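Side-chain contacts in type II restriction enzyme NgoMIV (Neisseria gonorrhoeae, PDB 1FIU), which cleaves double-stranded DNA at the sequence 5'-GCCGGC-3' after the first G, working as a magnesium-dependent homotetramer: residues Gln2-Gln7 / Phe81-His86; Leu103-Tyr108 / Ala112-Leu117; Ile231-Gly236 / Leu262-Ile267. All coordinates share one frame; numbering follows the deposited sequence.

Contact 1: residues Gln2-Gln7 / Phe81-His86; sequences QPLFTQ and FEKLQH. Unlike the reference sequence in segment 2-7: Gln2 (reference Asn).
Phe5 and Leu84 provide the apolar half of this contact, a ring meeting the branch of a leucine. Phe5 CZ lies 3.9 Å from both CG and CD2 of Leu84, and 4.1 Å from its CD1, so the whole isopropyl end bears on one ring atom. CG stands at the ring's edge, in its plane, whereas CD2 approaches obliquely. In Phe5, chi1 of -81° sets CG anti to the carbonyl carbon and aims CZ at the leucine, while chi2 sets only the plane of the ring.

The second apolar touch uses the hydrocarbon part of a charged residue. Leu4 CD1 rests 3.9 Å from Lys83 CE, with CD and NZ scarcely farther, and the two side chains cross at about a right angle. Lys83 runs extended as far as CE and turns only at its last torsion (chi4 -60°). Its ammonium has a long, weak ion pair with Glu157 of the second subunit.

Among side chains, the hydrogen bond within these segments lies in 2-7. Pro3 is the N-cap of the helix, and Gln7, in the first turn, reaches back past it to Gln2, where its NE2 donates to the main-chain O at 2.8 Å and 163°. The acceptor lies in the amide plane of Gln7, while the donor is tilted from the carbonyl plane of Gln2.

The contact brings the first turn of helix 4-18 against the loop that follows helix 62-81 and leads to strand 92-96. Leu282 of helix 280-283 touches both Phe5 and Leu84, and the second subunit packs on Pro3, Leu4, Phe5 and Thr6.

Contact 2: residues Leu103-Tyr108 / Ala112-Leu117; sequences LEIARY and AHLTAL
Ala106 fits against Ala112 and Thr115 so closely that its CB is 3.3 Å from Thr115 OG1, and its carbonyl oxygen is 3.3 Å from Ala112 CA in a CA-H...O contact with an angle of 152° at the hydrogen. Small residues make this approach possible, the CA atoms of Ala106 and Ala112 being the nearest pair across the segments. Deeper in, the methyl Leu114 CD1 comes against the flank of Ile105 CD1, 3.6 Å away, the two chains crossing obliquely. Ile105 carries its CG1 between the backbone N and the carbonyl carbon (chi1 56°), an otherwise disfavoured setting that goes with CD1 reaching this leucine; Ile137 and Pro139 also touch Ile105.

Other parts are looser. Leu103 lies along the margin, its CD2 4.4 Å from Leu114 CB. Beside Ala106 a water takes the place of direct bonding: it donates to Ala106 O at 2.6 Å and pairs with Thr115 OG1 at 2.8 Å. It thereby links the 3-10 turn to the helix, with a weak third bond to Ala112 O.

Within segment 103-108, the buried Glu104 is gripped at OE2, which receives Tyr108 OH at 2.7 Å nearly along the C-O axis and a salt bridge from Arg107 NH2 at 2.9 Å, weak as a hydrogen bond. Arg107 CB lies over a face of the Tyr108 ring, offset toward the rim, and Lys95 adds a salt bridge to the same oxygen. Such a concentration of donors would probably favour an ionised carboxylate, while the join between turn and helix depends on methyl packing, a carbon-bound hydrogen and a shared water.

Contact 3: residues Ile231-Gly236 / Leu262-Ile267; sequences IALGTG and LDLFYI
Leu233 touches helix 259-270 on the side formed by Leu264 and Ile267, and the two flat groups of segment 262-267, Phe265 and Tyr266, take no part in that touch. The rings are set against each other instead: Phe265 CD2 stands 3.7 Å above the plane of Tyr266, over the ring centre, while Tyr266 CE2 lies in plane at the edge of Phe265. Phe265 also packs on Leu246 and Glu250 of helix 246-256, and Tyr266 OH is hydrogen-bonded to Glu250 and Gln254 of that helix, so both rings tie one helix to the next.

Across the contact, the isopropyl end of Leu233 divides its methyls between two residues three apart in the helix. CD2 comes to 4.3 Å from Ile267 CG2, and CD1 approaches Leu264 CD1 at a looser 4.5 Å. Leu264 and Ile267 reach Leu233 by different routes. Leu264, whose CB does not point at Leu233, has CG opposite its main-chain nitrogen (chi1 -176°), bringing CD1 nearer, whereas the CB of Ile267 already faces Leu233.

Leu233 is where the chain leaves helical geometry after helix 225-232. Its carbonyl oxygen accepts from Arg199, that of the next residue, Gly234, accepts from Arg273, and Met268 packs on the side chain of Leu233. The fourth subunit adds Ser133 against Leu233 and Ala128 against Ile267.

Between the segments the chemistry is wholly aliphatic and small in extent, burying 87 Å² in all. Methyl contacts of this kind are weakly directional; the arginine bonds to the carbonyls of Leu233 and Gly234 are directional and probably help to set the main chain here.

Overall arrangement
The three contacts follow in series along the chain, and none touches another. The centres of contacts 1 and 3 lie about 27 Å apart, and contact 2 is about 33 Å from either. Each joins a helix to a loop or helix end: 4-18 to the loop after 62-81, loop 103-108 to helix 113-121, and the end of 225-232 to 259-270. At the mixed sheet, Asp140, just ahead of strand 141-145, and Cys186 in strand 179-187 are magnesium ligands. Contacts 1 and 2 flank edge strand 92-96 in sequence, contact 3 strand 240-243. Contacts 1 and 3 meet the second subunit, contact 2 the third and contact 3 also the fourth, so local packing adjoins tetramer interfaces.

Contact 1: residues Gln2-Gln7 / Phe81-His86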
loop_
_atom_site.group_PDB
_atom_site.type_symbol
_atom_site.label_atom_id
_atom_site.label_comp_id
_atom_site.label_asym_id
_atom_site.label_seq_id
_atom_site.Cartn_x
_atom_site.Cartn_y
_atom_site.Cartn_z
ATOM N N GLN I 2 -33.957 23.456 -19.520
ATOM C CA GLN I 2 -33.011 22.416 -19.139
ATOM C C GLN I 2 -32.032 23.086 -18.173
ATOM O O GLN I 2 -31.590 24.201 -18.412
ATOM C CB GLN I 2 -32.264 21.889 -20.372
ATOM C CG GLN I 2 -33.085 20.945 -21.249
ATOM C CD GLN I 2 -32.461 20.727 -22.614
ATOM O OE1 GLN I 2 -31.257 20.940 -22.800
ATOM N NE2 GLN I 2 -33.274 20.290 -23.580
ATOM N N PRO I 3 -31.726 22.435 -17.047
ATOM C CA PRO I 3 -30.783 23.053 -16.104
ATOM C C PRO I 3 -29.417 23.261 -16.754
ATOM O O PRO I 3 -29.110 22.639 -17.767
ATOM C CB PRO I 3 -30.762 22.069 -14.935
ATOM C CG PRO I 3 -31.118 20.774 -15.557
ATOM C CD PRO I 3 -32.185 21.125 -16.570
ATOM N N LEU I 4 -28.587 24.131 -16.185
ATOM C CA LEU I 4 -27.297 24.404 -16.798
ATOM C C LEU I 4 -26.336 23.232 -16.898
ATOM O O LEU I 4 -25.563 23.183 -17.841
ATOM C CB LEU I 4 -26.597 25.583 -16.116
ATOM C CG LEU I 4 -27.328 26.918 -16.228
ATOM C CD1 LEU I 4 -26.426 28.018 -15.671
ATOM C CD2 LEU I 4 -27.692 27.209 -17.685
ATOM N N PHE I 5 -26.362 22.310 -15.939
ATOM C CA PHE I 5 -25.454 21.173 -16.037
ATOM C C PHE I 5 -25.877 20.258 -17.188
ATOM O O PHE I 5 -25.035 19.584 -17.784
ATOM C CB PHE I 5 -25.369 20.423 -14.711
ATOM C CG PHE I 5 -24.425 21.073 -13.702
ATOM C CD1 PHE I 5 -24.213 20.498 -12.457
ATOM C CD2 PHE I 5 -23.755 22.253 -14.014
ATOM C CE1 PHE I 5 -23.341 21.098 -11.531
ATOM C CE2 PHE I 5 -22.885 22.852 -13.104
ATOM C CZ PHE I 5 -22.680 22.274 -11.868
ATOM N N THR I 6 -27.175 20.259 -17.517
ATOM C CA THR I 6 -27.646 19.445 -18.636
ATOM C C THR I 6 -27.161 20.129 -19.917
ATOM O O THR I 6 -26.678 19.466 -20.849
ATOM C CB THR I 6 -29.191 19.326 -18.626
ATOM O OG1 THR I 6 -29.598 18.692 -17.407
ATOM C CG2 THR I 6 -29.694 18.484 -19.813
ATOM N N GLN I 7 -27.247 21.457 -19.951
ATOM C CA GLN I 7 -26.790 22.211 -21.106
ATOM C C GLN I 7 -25.282 22.006 -21.307
ATOM O O GLN I 7 -24.808 21.818 -22.430
ATOM C CB GLN I 7 -27.109 23.696 -20.921
ATOM C CG GLN I 7 -28.602 23.968 -20.863
ATOM C CD GLN I 7 -28.940 25.436 -20.823
ATOM O OE1 GLN I 7 -28.348 26.242 -21.546
ATOM N NE2 GLN I 7 -29.911 25.796 -19.985
ATOM N N PHE I 81 -17.636 23.508 -13.034
ATOM C CA PHE I 81 -17.157 23.734 -11.676
ATOM C C PHE I 81 -17.192 25.209 -11.300
ATOM O O PHE I 81 -17.412 25.566 -10.126
ATOM C CB PHE I 81 -15.728 23.172 -11.528
ATOM C CG PHE I 81 -15.248 23.118 -10.101
ATOM C CD1 PHE I 81 -15.944 22.394 -9.138
ATOM C CD2 PHE I 81 -14.085 23.789 -9.729
ATOM C CE1 PHE I 81 -15.491 22.333 -7.815
ATOM C CE2 PHE I 81 -13.624 23.732 -8.417
ATOM C CZ PHE I 81 -14.323 23.007 -7.458
ATOM N N GLU I 82 -16.988 26.055 -12.301
ATOM C CA GLU I 82 -17.020 27.500 -12.101
ATOM C C GLU I 82 -18.361 27.951 -11.513
ATOM O O GLU I 82 -18.423 28.957 -10.796
ATOM C CB GLU I 82 -16.761 28.222 -13.425
ATOM C CG GLU I 82 -16.696 29.736 -13.288
ATOM C CD GLU I 82 -16.316 30.433 -14.589
ATOM O OE1 GLU I 82 -16.365 29.787 -15.662
ATOM O OE2 GLU I 82 -15.976 31.638 -14.539
ATOM N N LYS I 83 -19.433 27.199 -11.785
ATOM C CA LYS I 83 -20.764 27.553 -11.288
ATOM C C LYS I 83 -21.034 27.098 -9.854
ATOM O O LYS I 83 -22.103 27.355 -9.295
ATOM C CB LYS I 83 -21.839 26.985 -12.237
ATOM C CG LYS I 83 -21.658 27.500 -13.660
ATOM C CD LYS I 83 -22.723 27.006 -14.618
ATOM C CE LYS I 83 -22.531 27.650 -16.004
ATOM N NZ LYS I 83 -22.637 29.155 -15.943
ATOM N N LEU I 84 -20.050 26.449 -9.237
ATOM C CA LEU I 84 -20.233 25.952 -7.882
ATOM C C LEU I 84 -19.451 26.750 -6.822
ATOM O O LEU I 84 -19.223 26.274 -5.710
ATOM C CB LEU I 84 -19.843 24.464 -7.841
ATOM C CG LEU I 84 -20.718 23.540 -8.716
ATOM C CD1 LEU I 84 -20.157 22.123 -8.698
ATOM C CD2 LEU I 84 -22.165 23.558 -8.210
ATOM N N GLN I 85 -19.066 27.971 -7.158
ATOM C CA GLN I 85 -18.305 28.802 -6.219
ATOM C C GLN I 85 -18.993 29.011 -4.853
ATOM O O GLN I 85 -18.317 29.224 -3.845
ATOM C CB GLN I 85 -17.982 30.153 -6.867
ATOM C CG GLN I 85 -17.260 31.117 -5.938
ATOM C CD GLN I 85 -15.741 30.950 -5.962
ATOM O OE1 GLN I 85 -15.034 31.526 -5.132
ATOM N NE2 GLN I 85 -15.238 30.178 -6.924
ATOM N N HIS I 86 -20.321 28.966 -4.802
ATOM C CA HIS I 86 -21.024 29.144 -3.529
ATOM C C HIS I 86 -20.975 27.914 -2.631
ATOM O O HIS I 86 -21.192 28.021 -1.423
ATOM C CB HIS I 86 -22.493 29.558 -3.759
ATOM C CG HIS I 86 -23.297 28.555 -4.521
ATOM N ND1 HIS I 86 -22.968 28.160 -5.800
ATOM C CD2 HIS I 86 -24.415 27.867 -4.187
ATOM C CE1 HIS I 86 -23.848 27.270 -6.223
ATOM N NE2 HIS I 86 -24.737 27.075 -5.265
#

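Contact 2: residues Leu103-Tyr108 / Ala112-Leu117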
loop_
_atom_site.group_PDB
_atom_site.type_symbol
_atom_site.label_atom_id
_atom_site.label_comp_id
_atom_site.label_asym_id
_atom_site.label_seq_id
_atom_site.Cartn_x
_atom_site.Cartn_y
_atom_site.Cartn_z
ATOM N N LEU I 103 7.531 16.643 -13.611
ATOM C CA LEU I 103 7.588 17.351 -12.338
ATOM C C LEU I 103 6.582 18.502 -12.252
ATOM O O LEU I 103 6.724 19.390 -11.413
ATOM C CB LEU I 103 9.003 17.881 -12.058
ATOM C CG LEU I 103 10.079 16.859 -11.661
ATOM C CD1 LEU I 103 11.359 17.608 -11.278
ATOM C CD2 LEU I 103 9.598 15.996 -10.491
ATOM N N GLU I 104 5.572 18.495 -13.122
ATOM C CA GLU I 104 4.537 19.527 -13.072
ATOM C C GLU I 104 3.872 19.436 -11.693
ATOM O O GLU I 104 3.578 20.465 -11.082
ATOM C CB GLU I 104 3.485 19.298 -14.167
ATOM C CG GLU I 104 2.155 20.079 -14.012
ATOM C CD GLU I 104 2.293 21.584 -14.200
ATOM O OE1 GLU I 104 3.282 22.028 -14.830
ATOM O OE2 GLU I 104 1.403 22.336 -13.735
ATOM N N ILE I 105 3.648 18.218 -11.197
ATOM C CA ILE I 105 3.009 18.091 -9.885
ATOM C C ILE I 105 3.846 18.658 -8.752
ATOM O O ILE I 105 3.288 18.963 -7.700
ATOM C CB ILE I 105 2.635 16.636 -9.453
ATOM C CG1 ILE I 105 3.865 15.741 -9.478
ATOM C CG2 ILE I 105 1.480 16.109 -10.283
ATOM C CD1 ILE I 105 3.646 14.453 -8.739
ATOM N N ALA I 106 5.161 18.794 -8.950
ATOM C CA ALA I 106 6.000 19.358 -7.886
ATOM C C ALA I 106 5.807 20.864 -7.766
ATOM O O ALA I 106 6.381 21.496 -6.874
ATOM C CB ALA I 106 7.484 19.033 -8.106
ATOM N N ARG I 107 5.004 21.447 -8.650
ATOM C CA ARG I 107 4.733 22.873 -8.537
ATOM C C ARG I 107 3.629 23.086 -7.502
ATOM O O ARG I 107 3.311 24.224 -7.158
ATOM C CB ARG I 107 4.280 23.453 -9.882
ATOM C CG ARG I 107 5.262 23.153 -11.004
ATOM C CD ARG I 107 5.172 24.142 -12.155
ATOM N NE ARG I 107 3.840 24.247 -12.728
ATOM C CZ ARG I 107 3.564 24.968 -13.811
ATOM N NH1 ARG I 107 4.533 25.637 -14.419
ATOM N NH2 ARG I 107 2.331 25.017 -14.291
ATOM N N TYR I 108 3.069 21.988 -6.987
ATOM C CA TYR I 108 1.982 22.074 -6.015
ATOM C C TYR I 108 2.422 21.614 -4.645
ATOM O O TYR I 108 3.274 20.741 -4.485
ATOM C CB TYR I 108 0.771 21.286 -6.523
ATOM C CG TYR I 108 0.426 21.793 -7.895
ATOM C CD1 TYR I 108 0.783 21.078 -9.024
ATOM C CD2 TYR I 108 -0.080 23.083 -8.060
ATOM C CE1 TYR I 108 0.663 21.647 -10.314
ATOM C CE2 TYR I 108 -0.201 23.659 -9.323
ATOM C CZ TYR I 108 0.179 22.936 -10.445
ATOM O OH TYR I 108 0.117 23.525 -11.691
ATOM N N ALA I 112 5.652 19.176 -3.636
ATOM C CA ALA I 112 6.810 20.039 -3.938
ATOM C C ALA I 112 8.148 19.396 -3.597
ATOM O O ALA I 112 9.161 19.712 -4.223
ATOM C CB ALA I 112 6.661 21.362 -3.204
ATOM N N HIS I 113 8.176 18.499 -2.613
ATOM C CA HIS I 113 9.424 17.841 -2.248
ATOM C C HIS I 113 9.983 16.898 -3.306
ATOM O O HIS I 113 11.123 16.472 -3.196
ATOM C CB HIS I 113 9.257 17.039 -0.947
ATOM C CG HIS I 113 8.142 16.040 -1.001
ATOM N ND1 HIS I 113 6.823 16.427 -1.081
ATOM C CD2 HIS I 113 8.139 14.683 -0.976
ATOM C CE1 HIS I 113 6.050 15.355 -1.099
ATOM N NE2 HIS I 113 6.819 14.286 -1.035
ATOM N N LEU I 114 9.191 16.547 -4.317
ATOM C CA LEU I 114 9.696 15.663 -5.347
ATOM C C LEU I 114 10.815 16.355 -6.138
ATOM O O LEU I 114 11.700 15.690 -6.680
ATOM C CB LEU I 114 8.560 15.211 -6.267
ATOM C CG LEU I 114 7.517 14.315 -5.571
ATOM C CD1 LEU I 114 6.544 13.836 -6.628
ATOM C CD2 LEU I 114 8.168 13.133 -4.867
ATOM N N THR I 115 10.795 17.683 -6.176
ATOM C CA THR I 115 11.868 18.422 -6.872
ATOM C C THR I 115 13.193 18.166 -6.150
ATOM O O THR I 115 14.228 17.924 -6.783
ATOM C CB THR I 115 11.627 19.957 -6.885
ATOM O OG1 THR I 115 10.486 20.265 -7.699
ATOM C CG2 THR I 115 12.844 20.687 -7.477
ATOM N N ALA I 116 13.173 18.231 -4.823
ATOM C CA ALA I 116 14.394 18.006 -4.055
ATOM C C ALA I 116 14.888 16.568 -4.222
ATOM O O ALA I 116 16.101 16.322 -4.365
ATOM C CB ALA I 116 14.154 18.323 -2.585
ATOM N N LEU I 117 13.956 15.620 -4.235
ATOM C CA LEU I 117 14.303 14.209 -4.403
ATOM C C LEU I 117 14.979 14.007 -5.755
ATOM O O LEU I 117 16.036 13.382 -5.850
ATOM C CB LEU I 117 13.054 13.331 -4.344
ATOM C CG LEU I 117 12.347 13.196 -2.998
ATOM C CD1 LEU I 117 11.190 12.222 -3.130
ATOM C CD2 LEU I 117 13.327 12.698 -1.970
HETATM O O HOH W 1 8.879 22.131 -6.463
#

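Contact 3: residues Ile231-Gly236 / Leu262-Ile267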
loop_
_atom_site.group_PDB
_atom_site.type_symbol
_atom_site.label_atom_id
_atom_site.label_comp_id
_atom_site.label_asym_id
_atom_site.label_seq_id
_atom_site.Cartn_x
_atom_site.Cartn_y
_atom_site.Cartn_z
ATOM N N ILE I 231 -10.915 -0.842 -14.438
ATOM C CA ILE I 231 -10.363 0.251 -13.623
ATOM C C ILE I 231 -11.362 0.707 -12.537
ATOM O O ILE I 231 -10.946 1.175 -11.476
ATOM C CB ILE I 231 -9.905 1.447 -14.525
ATOM C CG1 ILE I 231 -9.195 2.525 -13.688
ATOM C CG2 ILE I 231 -11.081 2.028 -15.267
ATOM C CD1 ILE I 231 -7.848 2.074 -13.081
ATOM N N ALA I 232 -12.673 0.529 -12.764
ATOM C CA ALA I 232 -13.668 0.969 -11.792
ATOM C C ALA I 232 -13.826 0.060 -10.571
ATOM O O ALA I 232 -14.055 0.535 -9.448
ATOM C CB ALA I 232 -15.034 1.138 -12.473
ATOM N N LEU I 233 -13.712 -1.250 -10.762
ATOM C CA LEU I 233 -13.879 -2.140 -9.604
ATOM C C LEU I 233 -12.710 -2.067 -8.637
ATOM O O LEU I 233 -11.585 -1.825 -9.034
ATOM C CB LEU I 233 -14.065 -3.598 -10.066
ATOM C CG LEU I 233 -15.338 -3.894 -10.856
ATOM C CD1 LEU I 233 -15.273 -5.376 -11.267
ATOM C CD2 LEU I 233 -16.596 -3.615 -10.057
ATOM N N GLY I 234 -12.999 -2.284 -7.354
ATOM C CA GLY I 234 -11.957 -2.257 -6.352
ATOM C C GLY I 234 -11.821 -0.854 -5.783
ATOM O O GLY I 234 -12.353 0.105 -6.357
ATOM N N THR I 235 -11.102 -0.740 -4.664
ATOM C CA THR I 235 -10.902 0.557 -4.014
ATOM C C THR I 235 -9.465 0.712 -3.565
ATOM O O THR I 235 -8.715 -0.265 -3.483
ATOM C CB THR I 235 -11.802 0.705 -2.752
ATOM O OG1 THR I 235 -11.534 -0.367 -1.843
ATOM C CG2 THR I 235 -13.275 0.682 -3.132
ATOM N N GLY I 236 -9.083 1.960 -3.278
ATOM C CA GLY I 236 -7.744 2.241 -2.781
ATOM C C GLY I 236 -6.868 3.146 -3.634
ATOM O O GLY I 236 -5.983 3.850 -3.118
ATOM N N LEU I 262 -25.504 -5.592 -18.123
ATOM C CA LEU I 262 -26.398 -4.816 -17.279
ATOM C C LEU I 262 -26.077 -5.068 -15.807
ATOM O O LEU I 262 -26.010 -4.136 -15.009
ATOM C CB LEU I 262 -27.847 -5.214 -17.542
ATOM C CG LEU I 262 -28.607 -4.430 -18.589
ATOM C CD1 LEU I 262 -29.958 -5.112 -18.829
ATOM C CD2 LEU I 262 -28.799 -3.002 -18.108
ATOM N N ASP I 263 -25.923 -6.342 -15.457
ATOM C CA ASP I 263 -25.596 -6.729 -14.094
ATOM C C ASP I 263 -24.300 -6.049 -13.646
ATOM O O ASP I 263 -24.214 -5.543 -12.524
ATOM C CB ASP I 263 -25.428 -8.250 -13.988
ATOM C CG ASP I 263 -26.754 -8.992 -14.081
ATOM O OD1 ASP I 263 -27.804 -8.321 -14.089
ATOM O OD2 ASP I 263 -26.745 -10.239 -14.129
ATOM N N LEU I 264 -23.307 -6.039 -14.529
ATOM C CA LEU I 264 -22.010 -5.454 -14.194
ATOM C C LEU I 264 -22.133 -3.939 -14.075
ATOM O O LEU I 264 -21.561 -3.329 -13.152
ATOM C CB LEU I 264 -20.968 -5.871 -15.237
ATOM C CG LEU I 264 -19.516 -5.417 -14.983
ATOM C CD1 LEU I 264 -19.096 -5.732 -13.520
ATOM C CD2 LEU I 264 -18.597 -6.113 -15.970
ATOM N N PHE I 265 -22.889 -3.337 -14.989
ATOM C CA PHE I 265 -23.140 -1.901 -14.966
ATOM C C PHE I 265 -23.741 -1.513 -13.608
ATOM O O PHE I 265 -23.281 -0.564 -12.976
ATOM C CB PHE I 265 -24.132 -1.513 -16.079
ATOM C CG PHE I 265 -24.565 -0.077 -16.049
ATOM C CD1 PHE I 265 -23.855 0.902 -16.764
ATOM C CD2 PHE I 265 -25.713 0.306 -15.353
ATOM C CE1 PHE I 265 -24.295 2.229 -16.789
ATOM C CE2 PHE I 265 -26.161 1.619 -15.372
ATOM C CZ PHE I 265 -25.445 2.598 -16.102
ATOM N N TYR I 266 -24.783 -2.220 -13.155
ATOM C CA TYR I 266 -25.369 -1.863 -11.861
ATOM C C TYR I 266 -24.484 -2.175 -10.670
ATOM O O TYR I 266 -24.586 -1.506 -9.647
ATOM C CB TYR I 266 -26.770 -2.489 -11.691
ATOM C CG TYR I 266 -27.781 -1.801 -12.577
ATOM C CD1 TYR I 266 -28.384 -2.477 -13.636
ATOM C CD2 TYR I 266 -28.070 -0.442 -12.416
ATOM C CE1 TYR I 266 -29.240 -1.821 -14.517
ATOM C CE2 TYR I 266 -28.927 0.228 -13.296
ATOM C CZ TYR I 266 -29.506 -0.471 -14.346
ATOM O OH TYR I 266 -30.340 0.168 -15.238
ATOM N N ILE I 267 -23.611 -3.168 -10.782
ATOM C CA ILE I 267 -22.694 -3.457 -9.676
ATOM C C ILE I 267 -21.815 -2.221 -9.500
ATOM O O ILE I 267 -21.583 -1.758 -8.370
ATOM C CB ILE I 267 -21.800 -4.662 -9.972
ATOM C CG1 ILE I 267 -22.624 -5.943 -9.785
ATOM C CG2 ILE I 267 -20.591 -4.682 -9.021
ATOM C CD1 ILE I 267 -21.927 -7.172 -10.257
#